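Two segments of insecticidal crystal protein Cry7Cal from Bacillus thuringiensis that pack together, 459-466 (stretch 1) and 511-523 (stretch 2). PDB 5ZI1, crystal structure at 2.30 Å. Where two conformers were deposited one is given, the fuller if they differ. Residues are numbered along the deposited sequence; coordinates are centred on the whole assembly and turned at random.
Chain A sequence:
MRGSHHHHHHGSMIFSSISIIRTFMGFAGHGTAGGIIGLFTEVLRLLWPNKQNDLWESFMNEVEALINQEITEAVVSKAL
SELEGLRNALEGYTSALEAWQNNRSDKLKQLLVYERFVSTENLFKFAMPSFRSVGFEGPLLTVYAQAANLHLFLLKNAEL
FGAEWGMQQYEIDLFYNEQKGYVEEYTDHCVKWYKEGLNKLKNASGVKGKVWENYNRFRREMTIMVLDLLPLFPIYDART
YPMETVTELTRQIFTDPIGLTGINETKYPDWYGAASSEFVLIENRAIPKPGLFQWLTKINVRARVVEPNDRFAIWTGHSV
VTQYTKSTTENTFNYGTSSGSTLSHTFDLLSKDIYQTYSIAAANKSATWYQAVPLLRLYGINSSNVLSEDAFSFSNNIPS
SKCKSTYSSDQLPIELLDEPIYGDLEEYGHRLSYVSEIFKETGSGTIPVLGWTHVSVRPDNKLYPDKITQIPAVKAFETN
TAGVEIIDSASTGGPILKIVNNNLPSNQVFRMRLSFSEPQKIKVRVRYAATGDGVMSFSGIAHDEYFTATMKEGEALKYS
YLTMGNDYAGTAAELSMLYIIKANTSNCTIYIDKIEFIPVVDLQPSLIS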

# COMPACT_ATOMS: atom_id res chain seq x y z
N PRO A 459 -7.78 13.35 -0.64
CA PRO A 459 -7.73 14.17 -1.86
C PRO A 459 -7.36 15.63 -1.63
O PRO A 459 -7.16 16.35 -2.62
CB PRO A 459 -9.15 14.04 -2.43
CG PRO A 459 -10.01 13.67 -1.27
CD PRO A 459 -9.13 12.85 -0.36
N ASP A 460 -7.13 16.05 -0.39
CA ASP A 460 -6.93 17.47 -0.11
C ASP A 460 -5.49 17.88 0.13
O ASP A 460 -5.19 19.07 0.04
CB ASP A 460 -7.75 17.91 1.10
CG ASP A 460 -9.23 17.93 0.82
OD1 ASP A 460 -10.00 17.60 1.74
OD2 ASP A 460 -9.61 18.27 -0.32
N ASN A 461 -4.57 16.95 0.43
CA ASN A 461 -3.24 17.32 0.92
C ASN A 461 -3.36 18.27 2.11
O ASN A 461 -2.63 19.26 2.24
CB ASN A 461 -2.35 17.91 -0.17
CG ASN A 461 -1.84 16.86 -1.11
OD1 ASN A 461 -1.90 15.66 -0.80
ND2 ASN A 461 -1.33 17.27 -2.28
N LYS A 462 -4.27 17.94 3.01
CA LYS A 462 -4.50 18.74 4.21
C LYS A 462 -3.27 18.72 5.11
O LYS A 462 -2.68 17.66 5.36
CB LYS A 462 -5.72 18.21 4.95
CG LYS A 462 -6.07 18.99 6.21
CD LYS A 462 -7.35 18.49 6.87
CE LYS A 462 -7.69 19.33 8.09
NZ LYS A 462 -8.62 18.63 9.02
N LEU A 463 -2.88 19.89 5.61
CA LEU A 463 -1.92 19.98 6.70
C LEU A 463 -2.68 19.87 8.01
O LEU A 463 -3.73 20.50 8.18
CB LEU A 463 -1.14 21.28 6.67
CG LEU A 463 -0.25 21.52 5.45
CD1 LEU A 463 0.64 22.71 5.71
CD2 LEU A 463 0.55 20.27 5.10
N TYR A 464 -2.17 19.04 8.92
CA TYR A 464 -2.80 18.91 10.22
C TYR A 464 -1.97 19.69 11.23
O TYR A 464 -0.84 19.28 11.54
CB TYR A 464 -2.92 17.45 10.63
CG TYR A 464 -3.72 16.61 9.65
CD1 TYR A 464 -3.09 16.02 8.57
CD2 TYR A 464 -5.10 16.45 9.79
CE1 TYR A 464 -3.80 15.28 7.65
CE2 TYR A 464 -5.83 15.69 8.86
CZ TYR A 464 -5.17 15.12 7.79
OH TYR A 464 -5.83 14.37 6.85
N PRO A 465 -2.45 20.82 11.73
CA PRO A 465 -1.87 21.36 12.96
C PRO A 465 -2.03 20.32 14.06
O PRO A 465 -2.94 19.48 14.02
CB PRO A 465 -2.71 22.62 13.22
CG PRO A 465 -4.00 22.36 12.51
CD PRO A 465 -3.65 21.56 11.30
N ASP A 466 -1.11 20.35 15.02
CA ASP A 466 -1.03 19.41 16.13
C ASP A 466 -0.61 18.01 15.70
O ASP A 466 -0.66 17.08 16.53
CB ASP A 466 -2.35 19.30 16.90
CG ASP A 466 -2.89 20.65 17.30
OD1 ASP A 466 -2.28 21.69 16.96
OD2 ASP A 466 -3.93 20.66 17.99
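Stretch 2 (511-523) RMRLSFSEPQKIK

Stretch 2 lies along stretch 1 through a single backbone bridge, K462 with S515, reinforced by two side-chain hydrogen bonds and a small apolar cluster around L463. Stretch 1 has no regular helix or strand; stretch 2 leaves a strand after R513, runs as loop or turn through Q520 and enters another strand at K521. The two stretches advance in the same direction over the bridge, N461 facing L514, K462 facing S515 (CA to CA 4.5 Å) and L463 facing F516. S515 serves both flanks of K462: its N donates to N461 O (3.2 Å) and its O accepts from L463 N (2.9 Å), while K462 CA makes a CA-H...O contact with S515 O (3.3 Å). The S515 side chain points toward stretch 1, and its OG donates to D460 O at 2.7 Å. N461, in a left-handed conformation (phi/psi 51/44), extends its side-chain amide to the end of the first strand of stretch 2, ND2 donating to R513 O at 3.2 Å. Beyond the bridge, buried L463 points toward stretch 2; its CD2 lies 4.2 Å from L514 CD1, and its CD1 lies 3.9 Å from F516 CD2, oblique to the ring, and 4.4 Å from I522 CG2. Past the turn, Q520 comes back to stretch 1, NE2 reaching within 3.2 Å of P465 CD. Y464 directs its CA-to-CB bond away, as does K462 overall, though K462 CB still touches stretch 2.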

# COMPACT_ATOMS: atom_id res chain seq x y z
N ARG A 511 5.70 20.44 -8.13
CA ARG A 511 4.71 21.32 -7.53
C ARG A 511 3.66 20.52 -6.81
O ARG A 511 3.25 19.45 -7.27
CB ARG A 511 3.96 22.16 -8.55
CG ARG A 511 4.65 22.33 -9.85
CD ARG A 511 4.09 23.53 -10.51
NE ARG A 511 4.70 23.79 -11.80
CZ ARG A 511 5.06 25.00 -12.21
NH1 ARG A 511 5.61 25.15 -13.40
NH2 ARG A 511 4.86 26.04 -11.40
N MET A 512 3.13 21.10 -5.74
CA MET A 512 2.17 20.44 -4.88
C MET A 512 1.26 21.51 -4.31
O MET A 512 1.73 22.60 -3.98
CB MET A 512 2.90 19.67 -3.78
CG MET A 512 2.05 18.98 -2.76
SD MET A 512 3.12 18.15 -1.55
CE MET A 512 3.69 16.72 -2.48
N ARG A 513 -0.05 21.22 -4.24
CA ARG A 513 -1.01 22.13 -3.61
C ARG A 513 -1.37 21.60 -2.24
O ARG A 513 -1.64 20.41 -2.08
CB ARG A 513 -2.27 22.31 -4.46
CG ARG A 513 -2.04 22.99 -5.79
CD ARG A 513 -3.29 23.72 -6.32
NE ARG A 513 -2.90 24.60 -7.43
CZ ARG A 513 -2.87 24.22 -8.70
NH1 ARG A 513 -3.24 22.99 -9.04
NH2 ARG A 513 -2.48 25.07 -9.64
N LEU A 514 -1.40 22.49 -1.25
CA LEU A 514 -1.72 22.11 0.11
C LEU A 514 -3.03 22.76 0.53
O LEU A 514 -3.44 23.77 -0.04
CB LEU A 514 -0.59 22.52 1.08
CG LEU A 514 0.83 21.93 0.94
CD1 LEU A 514 0.85 20.40 0.94
CD2 LEU A 514 1.49 22.45 -0.31
N SER A 515 -3.69 22.16 1.52
CA SER A 515 -4.96 22.65 2.05
C SER A 515 -4.76 22.94 3.53
O SER A 515 -4.37 22.04 4.28
CB SER A 515 -6.10 21.64 1.88
OG SER A 515 -6.41 21.41 0.52
N PHE A 516 -5.06 24.17 3.94
CA PHE A 516 -5.09 24.52 5.35
C PHE A 516 -6.11 25.64 5.54
O PHE A 516 -6.45 26.35 4.59
CB PHE A 516 -3.70 24.94 5.86
CG PHE A 516 -2.90 25.71 4.86
CD1 PHE A 516 -3.02 27.09 4.76
CD2 PHE A 516 -2.02 25.05 4.01
CE1 PHE A 516 -2.27 27.80 3.83
CE2 PHE A 516 -1.27 25.75 3.08
CZ PHE A 516 -1.39 27.13 2.99
N SER A 517 -6.61 25.76 6.77
CA SER A 517 -7.56 26.83 7.10
C SER A 517 -6.81 28.13 7.38
O SER A 517 -6.87 29.09 6.60
CB SER A 517 -8.41 26.44 8.31
OG SER A 517 -9.15 25.25 8.09
N GLU A 518 -6.08 28.17 8.49
CA GLU A 518 -5.28 29.29 8.95
C GLU A 518 -3.85 29.18 8.42
O GLU A 518 -3.43 28.12 7.96
CB GLU A 518 -5.26 29.32 10.48
CG GLU A 518 -6.58 28.94 11.12
CD GLU A 518 -7.27 30.13 11.75
OE1 GLU A 518 -8.47 30.02 12.10
OE2 GLU A 518 -6.64 31.19 11.93
N PRO A 519 -3.10 30.29 8.41
CA PRO A 519 -1.65 30.20 8.20
C PRO A 519 -1.02 29.18 9.13
O PRO A 519 -1.40 29.06 10.30
CB PRO A 519 -1.18 31.62 8.49
CG PRO A 519 -2.32 32.47 8.04
CD PRO A 519 -3.57 31.69 8.41
N GLN A 520 -0.03 28.46 8.60
CA GLN A 520 0.59 27.33 9.27
C GLN A 520 2.06 27.62 9.51
O GLN A 520 2.80 27.97 8.58
CB GLN A 520 0.42 26.06 8.43
CG GLN A 520 -1.00 25.55 8.35
CD GLN A 520 -1.44 24.87 9.63
OE1 GLN A 520 -1.19 25.36 10.74
NE2 GLN A 520 -2.09 23.71 9.50
N LYS A 521 2.48 27.48 10.77
CA LYS A 521 3.88 27.65 11.16
C LYS A 521 4.54 26.27 11.13
O LYS A 521 4.25 25.42 11.98
CB LYS A 521 3.98 28.30 12.54
N ILE A 522 5.42 26.05 10.15
CA ILE A 522 5.86 24.71 9.77
C ILE A 522 7.38 24.57 9.85
O ILE A 522 8.14 25.54 9.76
CB ILE A 522 5.39 24.34 8.35
CG1 ILE A 522 5.86 25.43 7.35
CG2 ILE A 522 3.85 24.08 8.33
CD1 ILE A 522 5.64 25.09 5.87
N LYS A 523 7.81 23.32 10.00
CA LYS A 523 9.11 22.85 9.55
C LYS A 523 8.81 21.80 8.48
O LYS A 523 7.84 21.04 8.63
CB LYS A 523 9.88 22.24 10.71
CG LYS A 523 10.78 23.20 11.43
CD LYS A 523 11.86 22.47 12.19
CE LYS A 523 11.25 21.84 13.43
NZ LYS A 523 12.35 21.33 14.30